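7beta-hydroxysteroid dehydrogenase (Collinsella aerofaciens, PDB 5FYD) catalyses the NADPH-dependent reduction of the 7-oxo group of 7-oxolithocholate to give ursodeoxycholate, and probably contributes to ursodeoxycholate formation in the human colon. Local coordinates at residues Ala29-Arg40 and Tyr56-Phe67; Glu182-Leu190 and Ile210-Ala221. All coordinates share one frame; numbering follows the deposited sequence.

Contact 1: residues Ala29-Arg40 and Tyr56-Phe67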
loop_
_atom_site.group_PDB
_atom_site.type_symbol
_atom_site.label_atom_id
_atom_site.label_comp_id
_atom_site.label_asym_id
_atom_site.label_seq_id
_atom_site.Cartn_x
_atom_site.Cartn_y
_atom_site.Cartn_z
ATOM N N ALA A 29 5.532 26.853 0.019
ATOM C CA ALA A 29 6.678 27.414 0.718
ATOM C C ALA A 29 7.670 28.015 -0.272
ATOM O O ALA A 29 8.151 29.130 -0.056
ATOM C CB ALA A 29 7.334 26.362 1.571
ATOM N N ALA A 30 7.946 27.302 -1.362
ATOM C CA ALA A 30 8.783 27.842 -2.452
ATOM C C ALA A 30 8.187 29.120 -3.040
ATOM O O ALA A 30 8.914 30.033 -3.473
ATOM C CB ALA A 30 8.960 26.807 -3.540
ATOM N N GLY A 31 6.857 29.186 -3.066
ATOM C CA GLY A 31 6.137 30.381 -3.454
ATOM C C GLY A 31 5.999 31.456 -2.389
ATOM O O GLY A 31 5.255 32.415 -2.577
ATOM N N GLY A 32 6.709 31.293 -1.270
ATOM C CA GLY A 32 6.776 32.279 -0.209
ATOM C C GLY A 32 5.712 32.225 0.872
ATOM O O GLY A 32 5.729 33.065 1.770
ATOM N N MET A 33 4.790 31.270 0.808
ATOM C CA MET A 33 3.728 31.202 1.816
ATOM C C MET A 33 4.190 30.469 3.054
ATOM O O MET A 33 4.938 29.491 2.979
ATOM C CB MET A 33 2.481 30.476 1.312
ATOM C CG MET A 33 1.787 31.159 0.158
ATOM S SD MET A 33 0.215 30.296 -0.182
ATOM C CE MET A 33 -0.928 31.574 0.217
ATOM N N ASN A 34 3.728 30.965 4.195
ATOM C CA ASN A 34 3.868 30.245 5.456
ATOM C C ASN A 34 2.875 29.088 5.401
ATOM O O ASN A 34 1.874 29.197 4.713
ATOM C CB ASN A 34 3.579 31.169 6.626
ATOM C CG ASN A 34 4.496 32.376 6.648
ATOM O OD1 ASN A 34 5.730 32.250 6.541
ATOM N ND2 ASN A 34 3.912 33.552 6.785
ATOM N N VAL A 35 3.159 27.998 6.106
ATOM C CA VAL A 35 2.438 26.744 5.863
ATOM C C VAL A 35 1.779 26.245 7.144
ATOM O O VAL A 35 2.459 26.023 8.133
ATOM C CB VAL A 35 3.382 25.674 5.325
ATOM C CG1 VAL A 35 2.632 24.409 4.982
ATOM C CG2 VAL A 35 4.127 26.181 4.094
ATOM N N VAL A 36 0.460 26.043 7.089
ATOM C CA VAL A 36 -0.253 25.322 8.132
ATOM C C VAL A 36 -0.396 23.921 7.586
ATOM O O VAL A 36 -1.027 23.735 6.543
ATOM C CB VAL A 36 -1.654 25.910 8.421
ATOM C CG1 VAL A 36 -2.273 25.207 9.607
ATOM C CG2 VAL A 36 -1.583 27.387 8.683
ATOM N N MET A 37 0.188 22.951 8.276
ATOM C CA MET A 37 0.187 21.563 7.831
ATOM C C MET A 37 -0.595 20.717 8.821
ATOM O O MET A 37 -0.365 20.798 10.045
ATOM C CB MET A 37 1.617 21.025 7.648
ATOM C CG MET A 37 2.527 21.087 8.847
ATOM S SD MET A 37 4.188 20.574 8.333
ATOM C CE MET A 37 4.639 22.012 7.405
ATOM N N VAL A 38 -1.546 19.949 8.287
ATOM C CA VAL A 38 -2.509 19.244 9.110
ATOM C C VAL A 38 -2.551 17.789 8.737
ATOM O O VAL A 38 -2.543 17.417 7.538
ATOM C CB VAL A 38 -3.921 19.824 8.951
ATOM C CG1 VAL A 38 -4.855 19.247 10.014
ATOM C CG2 VAL A 38 -3.908 21.349 8.984
ATOM N N GLY A 39 -2.600 16.953 9.775
ATOM C CA GLY A 39 -2.694 15.516 9.584
ATOM C C GLY A 39 -2.686 14.797 10.910
ATOM O O GLY A 39 -2.529 15.417 11.945
ATOM N N ARG A 40 -2.868 13.482 10.866
ATOM C CA ARG A 40 -2.959 12.700 12.108
ATOM C C ARG A 40 -1.599 12.324 12.719
ATOM O O ARG A 40 -1.519 12.141 13.919
ATOM C CB ARG A 40 -3.869 11.473 11.967
ATOM C CG ARG A 40 -3.669 10.605 10.760
ATOM C CD ARG A 40 -4.429 9.295 10.932
ATOM N NE ARG A 40 -3.648 8.399 11.774
ATOM C CZ ARG A 40 -2.649 7.615 11.347
ATOM N NH1 ARG A 40 -2.289 7.577 10.060
ATOM N NH2 ARG A 40 -1.996 6.856 12.221
ATOM N N TYR A 56 13.109 26.544 3.216
ATOM C CA TYR A 56 12.391 27.664 2.579
ATOM C C TYR A 56 12.342 28.963 3.362
ATOM O O TYR A 56 12.043 30.002 2.787
ATOM C CB TYR A 56 10.977 27.260 2.187
ATOM C CG TYR A 56 10.963 26.099 1.213
ATOM C CD1 TYR A 56 11.284 26.289 -0.120
ATOM C CD2 TYR A 56 10.662 24.813 1.638
ATOM C CE1 TYR A 56 11.287 25.233 -1.010
ATOM C CE2 TYR A 56 10.663 23.761 0.746
ATOM C CZ TYR A 56 10.977 23.985 -0.575
ATOM O OH TYR A 56 10.981 22.925 -1.461
ATOM N N GLY A 57 12.641 28.922 4.658
ATOM C CA GLY A 57 12.638 30.138 5.466
ATOM C C GLY A 57 11.251 30.723 5.662
ATOM O O GLY A 57 11.099 31.932 5.842
ATOM N N VAL A 58 10.238 29.867 5.623
ATOM C CA VAL A 58 8.870 30.299 5.916
ATOM C C VAL A 58 8.499 29.856 7.313
ATOM O O VAL A 58 9.148 28.971 7.897
ATOM C CB VAL A 58 7.845 29.794 4.868
ATOM C CG1 VAL A 58 8.241 30.305 3.482
ATOM C CG2 VAL A 58 7.684 28.289 4.881
ATOM N N GLU A 59 7.436 30.448 7.831
ATOM C CA GLU A 59 6.879 30.022 9.118
ATOM C C GLU A 59 6.021 28.784 8.909
ATOM O O GLU A 59 5.447 28.591 7.828
ATOM C CB GLU A 59 6.024 31.114 9.736
ATOM C CG GLU A 59 6.796 32.373 10.118
ATOM C CD GLU A 59 5.884 33.458 10.598
ATOM O OE1 GLU A 59 5.377 34.222 9.764
ATOM O OE2 GLU A 59 5.591 33.498 11.812
ATOM N N THR A 60 5.917 27.966 9.954
ATOM C CA THR A 60 5.073 26.787 9.911
ATOM C C THR A 60 4.171 26.722 11.140
ATOM O O THR A 60 4.455 27.337 12.163
ATOM C CB THR A 60 5.890 25.480 9.814
ATOM O OG1 THR A 60 6.730 25.336 10.974
ATOM C CG2 THR A 60 6.709 25.450 8.515
ATOM N N LYS A 61 3.042 26.040 10.993
ATOM C CA LYS A 61 2.180 25.690 12.106
ATOM C C LYS A 61 1.716 24.272 11.885
ATOM O O LYS A 61 1.233 23.947 10.802
ATOM C CB LYS A 61 0.979 26.624 12.131
ATOM C CG LYS A 61 0.178 26.590 13.419
ATOM C CD LYS A 61 -0.914 27.652 13.398
ATOM C CE LYS A 61 -0.392 29.087 13.434
ATOM N NZ LYS A 61 -0.222 29.573 14.834
ATOM N N VAL A 62 1.876 23.430 12.893
ATOM C CA VAL A 62 1.513 22.016 12.791
ATOM C C VAL A 62 0.229 21.830 13.563
ATOM O O VAL A 62 0.145 22.268 14.721
ATOM C CB VAL A 62 2.616 21.129 13.392
ATOM C CG1 VAL A 62 2.118 19.700 13.621
ATOM C CG2 VAL A 62 3.835 21.147 12.477
ATOM N N VAL A 63 -0.747 21.185 12.929
ATOM C CA VAL A 63 -2.038 20.917 13.547
ATOM C C VAL A 63 -2.285 19.405 13.449
ATOM O O VAL A 63 -2.384 18.848 12.357
ATOM C CB VAL A 63 -3.184 21.716 12.877
ATOM C CG1 VAL A 63 -4.521 21.442 13.567
ATOM C CG2 VAL A 63 -2.884 23.201 12.843
ATOM N N ARG A 64 -2.357 18.730 14.595
ATOM C CA ARG A 64 -2.725 17.338 14.610
ATOM C C ARG A 64 -4.243 17.248 14.577
ATOM O O ARG A 64 -4.915 17.793 15.453
ATOM C CB ARG A 64 -2.183 16.609 15.851
ATOM C CG ARG A 64 -2.270 15.101 15.662
ATOM C CD ARG A 64 -2.566 14.293 16.914
ATOM N NE ARG A 64 -3.097 12.975 16.499
ATOM C CZ ARG A 64 -4.392 12.666 16.312
ATOM N NH1 ARG A 64 -5.372 13.545 16.540
ATOM N NH2 ARG A 64 -4.719 11.436 15.920
ATOM N N ALA A 65 -4.778 16.626 13.525
ATOM C CA ALA A 65 -6.201 16.326 13.437
ATOM C C ALA A 65 -6.417 15.076 12.611
ATOM O O ALA A 65 -5.701 14.832 11.628
ATOM C CB ALA A 65 -6.982 17.490 12.847
ATOM N N ASP A 66 -7.405 14.277 13.013
ATOM C CA ASP A 66 -7.751 13.068 12.283
ATOM C C ASP A 66 -9.041 13.390 11.559
ATOM O O ASP A 66 -10.083 13.574 12.193
ATOM C CB ASP A 66 -7.921 11.916 13.273
ATOM C CG ASP A 66 -8.301 10.620 12.614
ATOM O OD1 ASP A 66 -8.853 10.618 11.482
ATOM O OD2 ASP A 66 -8.019 9.571 13.240
ATOM N N PHE A 67 -8.987 13.489 10.224
ATOM C CA PHE A 67 -10.168 13.966 9.478
ATOM C C PHE A 67 -11.359 13.010 9.476
ATOM O O PHE A 67 -12.442 13.389 9.021
ATOM C CB PHE A 67 -9.805 14.306 8.023
ATOM C CG PHE A 67 -8.717 15.332 7.894
ATOM C CD1 PHE A 67 -8.700 16.467 8.675
ATOM C CD2 PHE A 67 -7.680 15.127 7.019
ATOM C CE1 PHE A 67 -7.684 17.405 8.558
ATOM C CE2 PHE A 67 -6.649 16.051 6.899
ATOM C CZ PHE A 67 -6.656 17.196 7.669
HETATM O O HOH W 1 10.492 30.717 0.282
HETATM O O HOH W 2 5.474 35.810 7.099
#
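Strands 34-39 and 60-64 run parallel as the second and third strands of the Rossmann fold, and Val35 N donates to Glu59 O (2.9 Å) to start a regular alternation of backbone bonds. Lys61 N then reaches Val35 O, Met37 N donates to Lys61 O and Val63 N to Met37 O, and Gly39 N donates to Val63 O at a longer 3.2 Å. Asn34 extends the series with its side chain: OD1 accepts from Glu59 N at 2.8 Å, the donor tilted 34° out of the amide plane. With CG beside its own backbone N (chi1 -58°), the amide swings across to Glu59, whose carboxylate plane stands 81° to it; one water accepts a hydrogen bond from Asn34 ND2 and donates one to Glu59 OE1. An alanine at Asn34 would remove that acceptor and is likely to leave Glu59 N without its mate at the strand's entry. This is a beta-alpha-beta unit, with helix 42-56 as its crossover, and its last turn brings Tyr56 back to helix 19-30. There Ala30 N lies over one face of the Tyr56 ring, and Ala29 CB packs against Tyr56 CG at 3.7 Å. On the sheet face carrying Val36, Val38 and Val63, Val38 CG2 packs alongside Val63 CB (4.0 Å). Val38 CG1, anti to its amide nitrogen, meets Phe67 CZ at 3.6 Å; helix 72-80 packs on these valines. Met37 CG touches Val62 CG2 (3.9 Å) on the other face. The last backbone bond, Ala65 N to Gly39 O (3.0 Å), has its donor above the carbonyl plane. Just beyond, Arg40, Asp66 and Phe67 are NADP(+)-binding residues.

Contact 2: residues Glu182-Leu190 and Ile210-Ala221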
loop_
_atom_site.group_PDB
_atom_site.type_symbol
_atom_site.label_atom_id
_atom_site.label_comp_id
_atom_site.label_asym_id
_atom_site.label_seq_id
_atom_site.Cartn_x
_atom_site.Cartn_y
_atom_site.Cartn_z
ATOM N N GLU A 182 -9.652 25.351 -8.233
ATOM C CA GLU A 182 -9.380 24.283 -9.188
ATOM C C GLU A 182 -9.511 22.944 -8.492
ATOM O O GLU A 182 -9.206 22.826 -7.308
ATOM C CB GLU A 182 -7.972 24.428 -9.748
ATOM C CG GLU A 182 -7.585 23.460 -10.866
ATOM C CD GLU A 182 -6.080 23.421 -11.069
ATOM O OE1 GLU A 182 -5.423 24.490 -10.959
ATOM O OE2 GLU A 182 -5.555 22.314 -11.278
ATOM N N VAL A 183 -9.990 21.957 -9.221
ATOM C CA VAL A 183 -9.814 20.562 -8.814
ATOM C C VAL A 183 -8.842 19.871 -9.748
ATOM O O VAL A 183 -8.944 19.989 -10.973
ATOM C CB VAL A 183 -11.140 19.788 -8.681
ATOM C CG1 VAL A 183 -12.055 19.926 -9.897
ATOM C CG2 VAL A 183 -10.889 18.307 -8.346
ATOM N N ILE A 184 -7.897 19.145 -9.157
ATOM C CA ILE A 184 -6.953 18.335 -9.916
ATOM C C ILE A 184 -7.270 16.878 -9.595
ATOM O O ILE A 184 -7.272 16.486 -8.430
ATOM C CB ILE A 184 -5.480 18.688 -9.640
ATOM C CG1 ILE A 184 -4.563 17.838 -10.541
ATOM C CG2 ILE A 184 -5.069 18.520 -8.175
ATOM C CD1 ILE A 184 -3.884 18.603 -11.629
ATOM N N THR A 185 -7.500 16.091 -10.638
ATOM C CA THR A 185 -7.877 14.694 -10.518
ATOM C C THR A 185 -6.662 13.811 -10.830
ATOM O O THR A 185 -6.098 13.883 -11.929
ATOM C CB THR A 185 -9.054 14.386 -11.458
ATOM O OG1 THR A 185 -10.215 15.117 -11.011
ATOM C CG2 THR A 185 -9.356 12.924 -11.472
ATOM N N LEU A 186 -6.260 12.994 -9.857
ATOM C CA LEU A 186 -5.030 12.212 -9.951
ATOM C C LEU A 186 -5.336 10.793 -10.359
ATOM O O LEU A 186 -6.381 10.259 -10.025
ATOM C CB LEU A 186 -4.332 12.169 -8.610
ATOM C CG LEU A 186 -4.067 13.527 -7.954
ATOM C CD1 LEU A 186 -3.222 13.337 -6.697
ATOM C CD2 LEU A 186 -3.437 14.492 -8.928
ATOM N N GLY A 187 -4.397 10.180 -11.058
ATOM C CA GLY A 187 -4.445 8.768 -11.311
ATOM C C GLY A 187 -3.434 8.132 -10.378
ATOM O O GLY A 187 -3.201 8.588 -9.263
ATOM N N THR A 188 -2.787 7.097 -10.862
ATOM C CA THR A 188 -1.777 6.413 -10.077
ATOM C C THR A 188 -0.559 7.320 -9.897
ATOM O O THR A 188 -0.044 7.879 -10.862
ATOM C CB THR A 188 -1.445 5.085 -10.757
ATOM O OG1 THR A 188 -2.670 4.350 -10.872
ATOM C CG2 THR A 188 -0.421 4.306 -9.977
ATOM N N THR A 189 -0.176 7.508 -8.641
ATOM C CA THR A 189 0.829 8.471 -8.245
ATOM C C THR A 189 1.923 7.736 -7.462
ATOM O O THR A 189 1.628 6.853 -6.668
ATOM C CB THR A 189 0.199 9.557 -7.351
ATOM O OG1 THR A 189 -0.906 10.179 -8.042
ATOM C CG2 THR A 189 1.226 10.601 -6.972
ATOM N N LEU A 190 3.168 8.104 -7.712
ATOM C CA LEU A 190 4.310 7.473 -7.052
ATOM C C LEU A 190 4.363 7.915 -5.590
ATOM O O LEU A 190 4.631 9.073 -5.292
ATOM C CB LEU A 190 5.592 7.848 -7.780
ATOM C CG LEU A 190 6.928 7.263 -7.297
ATOM C CD1 LEU A 190 7.000 5.769 -7.563
ATOM C CD2 LEU A 190 8.069 7.987 -7.990
ATOM N N ILE A 210 2.818 4.999 -16.462
ATOM C CA ILE A 210 1.592 5.759 -16.193
ATOM C C ILE A 210 1.462 6.324 -14.767
ATOM O O ILE A 210 0.390 6.826 -14.414
ATOM C CB ILE A 210 0.331 4.929 -16.569
ATOM C CG1 ILE A 210 0.208 3.642 -15.735
ATOM C CG2 ILE A 210 0.353 4.587 -18.057
ATOM C CD1 ILE A 210 -0.526 3.795 -14.421
ATOM N N ALA A 211 2.519 6.251 -13.951
ATOM C CA ALA A 211 2.525 6.926 -12.643
ATOM C C ALA A 211 3.209 8.282 -12.729
ATOM O O ALA A 211 4.254 8.425 -13.362
ATOM C CB ALA A 211 3.195 6.075 -11.581
ATOM N N LEU A 212 2.611 9.280 -12.080
ATOM C CA LEU A 212 3.191 10.607 -12.000
ATOM C C LEU A 212 3.795 10.777 -10.624
ATOM O O LEU A 212 3.363 10.140 -9.685
ATOM C CB LEU A 212 2.102 11.675 -12.201
ATOM C CG LEU A 212 1.285 11.563 -13.489
ATOM C CD1 LEU A 212 0.135 12.557 -13.438
ATOM C CD2 LEU A 212 2.151 11.800 -14.721
ATOM N N THR A 213 4.784 11.645 -10.506
ATOM C CA THR A 213 5.298 12.021 -9.191
ATOM C C THR A 213 4.377 13.045 -8.540
ATOM O O THR A 213 3.693 13.807 -9.240
ATOM C CB THR A 213 6.705 12.607 -9.237
ATOM O OG1 THR A 213 6.683 13.915 -9.830
ATOM C CG2 THR A 213 7.670 11.662 -9.991
ATOM N N PRO A 214 4.349 13.072 -7.206
ATOM C CA PRO A 214 3.540 14.096 -6.534
ATOM C C PRO A 214 3.891 15.513 -7.001
ATOM O O PRO A 214 2.998 16.349 -7.209
ATOM C CB PRO A 214 3.891 13.905 -5.059
ATOM C CG PRO A 214 4.333 12.476 -4.941
ATOM C CD PRO A 214 4.959 12.121 -6.256
ATOM N N GLU A 215 5.183 15.781 -7.181
ATOM C CA GLU A 215 5.628 17.099 -7.623
ATOM C C GLU A 215 5.085 17.508 -8.978
ATOM O O GLU A 215 4.729 18.668 -9.152
ATOM C CB GLU A 215 7.152 17.202 -7.626
ATOM C CG GLU A 215 7.685 17.421 -6.228
ATOM C CD GLU A 215 9.197 17.453 -6.145
ATOM O OE1 GLU A 215 9.873 17.708 -7.173
ATOM O OE2 GLU A 215 9.699 17.230 -5.025
ATOM N N GLU A 216 5.037 16.585 -9.939
ATOM C CA GLU A 216 4.534 16.912 -11.274
ATOM C C GLU A 216 3.030 17.186 -11.246
ATOM O O GLU A 216 2.538 18.056 -11.973
ATOM C CB GLU A 216 4.915 15.817 -12.280
ATOM C CG GLU A 216 6.360 15.974 -12.732
ATOM C CD GLU A 216 7.127 14.678 -12.726
ATOM O OE1 GLU A 216 6.502 13.623 -12.974
ATOM O OE2 GLU A 216 8.350 14.725 -12.450
ATOM N N CYS A 217 2.304 16.471 -10.378
ATOM C CA CYS A 217 0.873 16.736 -10.178
ATOM C C CYS A 217 0.639 18.140 -9.624
ATOM O O CYS A 217 -0.194 18.893 -10.139
ATOM C CB CYS A 217 0.250 15.761 -9.202
ATOM S SG CYS A 217 0.284 14.062 -9.817
ATOM N N VAL A 218 1.374 18.475 -8.565
ATOM C CA VAL A 218 1.273 19.811 -7.977
ATOM C C VAL A 218 1.729 20.914 -8.930
ATOM O O VAL A 218 1.105 21.973 -9.003
ATOM C CB VAL A 218 2.005 19.860 -6.626
ATOM C CG1 VAL A 218 2.079 21.271 -6.088
ATOM C CG2 VAL A 218 1.277 18.962 -5.628
ATOM N N ASP A 219 2.818 20.671 -9.667
ATOM C CA ASP A 219 3.261 21.630 -10.666
ATOM C C ASP A 219 2.175 21.906 -11.716
ATOM O O ASP A 219 1.892 23.071 -12.022
ATOM C CB ASP A 219 4.560 21.177 -11.340
ATOM C CG ASP A 219 5.789 21.439 -10.473
ATOM O OD1 ASP A 219 5.695 22.219 -9.496
ATOM O OD2 ASP A 219 6.856 20.868 -10.784
ATOM N N GLU A 220 1.534 20.855 -12.220
ATOM C CA GLU A 220 0.461 21.052 -13.195
ATOM C C GLU A 220 -0.728 21.817 -12.592
ATOM O O GLU A 220 -1.256 22.735 -13.214
ATOM C CB GLU A 220 -0.011 19.726 -13.788
ATOM C CG GLU A 220 -1.082 19.939 -14.836
ATOM C CD GLU A 220 -1.452 18.681 -15.611
ATOM O OE1 GLU A 220 -0.971 17.574 -15.299
ATOM O OE2 GLU A 220 -2.252 18.822 -16.543
ATOM N N ALA A 221 -1.126 21.462 -11.369
ATOM C CA ALA A 221 -2.218 22.186 -10.704
ATOM C C ALA A 221 -1.925 23.701 -10.582
ATOM O O ALA A 221 -2.796 24.537 -10.840
ATOM C CB ALA A 221 -2.487 21.594 -9.326
HETATM O O HOH W 3 -2.626 6.911 -13.708
#
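Leu186 lays its CD2 methyl against Cys217, 3.8 Å from SG, where the sixth strand of the Rossmann sheet, 179-186, is covered by helix 214-224. The short segments of strand and helix run nearly antiparallel, at 151°, with their axes 9.4 Å apart. Leu186 also touches Val20 of the NADP(+) site, and this packing therefore lies right beside the cofactor pocket. Ile184 CD1 rests on Ala221 CB, one turn on from Cys217, at 4.0 Å and is equally near Cys217 O. The CG1 branch of Ile184 stands opposite the backbone N (chi1 -177°), a torsion that carries the methyl down to the helix. Glu182 lies at the far end of this face: its OE1 comes within 2.6 Å of Ala221 O, so close that the carboxyl group probably holds a proton, while OE2 sits over Ala221 CA. Beyond the strand the backbones themselves join. Leu212 N donates to Thr188 O at 3.2 Å, in the carbonyl plane, and Leu190 N returns a straighter bond to Leu212 O (2.8 Å, 171° at the hydrogen), making a single bridge between Thr189 and Leu212. A water accepts from Thr188 N and may donate to Ile210 O beside it. Thr188 OG1 is hydrogen-bonded to Gly201 O and Gly200 N of the second subunit, which places this loop at the dimer contact. Thr189 OG1 turns back to bond Gly187 O. Thr213 is the N-cap of the helix, its OG1 accepting from Glu216 N, and the next residue, Pro214, sets its ring CD 3.2 Å from Leu190 O.

Both contacts reach the same seven-stranded parallel sheet, with centres about 20 Å apart and nearest atoms about 7 Å apart without touching. They come in series along the chain: contact 1 closes at Phe67, well before contact 2 opens at Glu182. Contact 1 holds the outermost strand 60-64 and its neighbour 34-39; contact 2 uses strand 179-186, next to the opposite outermost strand 230-232. Helix 19-30 links them, since its end lies in contact 1 while its Val20 touches Leu186 of contact 2. Contact 1 supplies Arg40, Asp66 and Phe67 to the NADP(+) site, while contact 2 only borders it, through Leu186 near Val20 and Ser143, the inferred transition-state stabilizer.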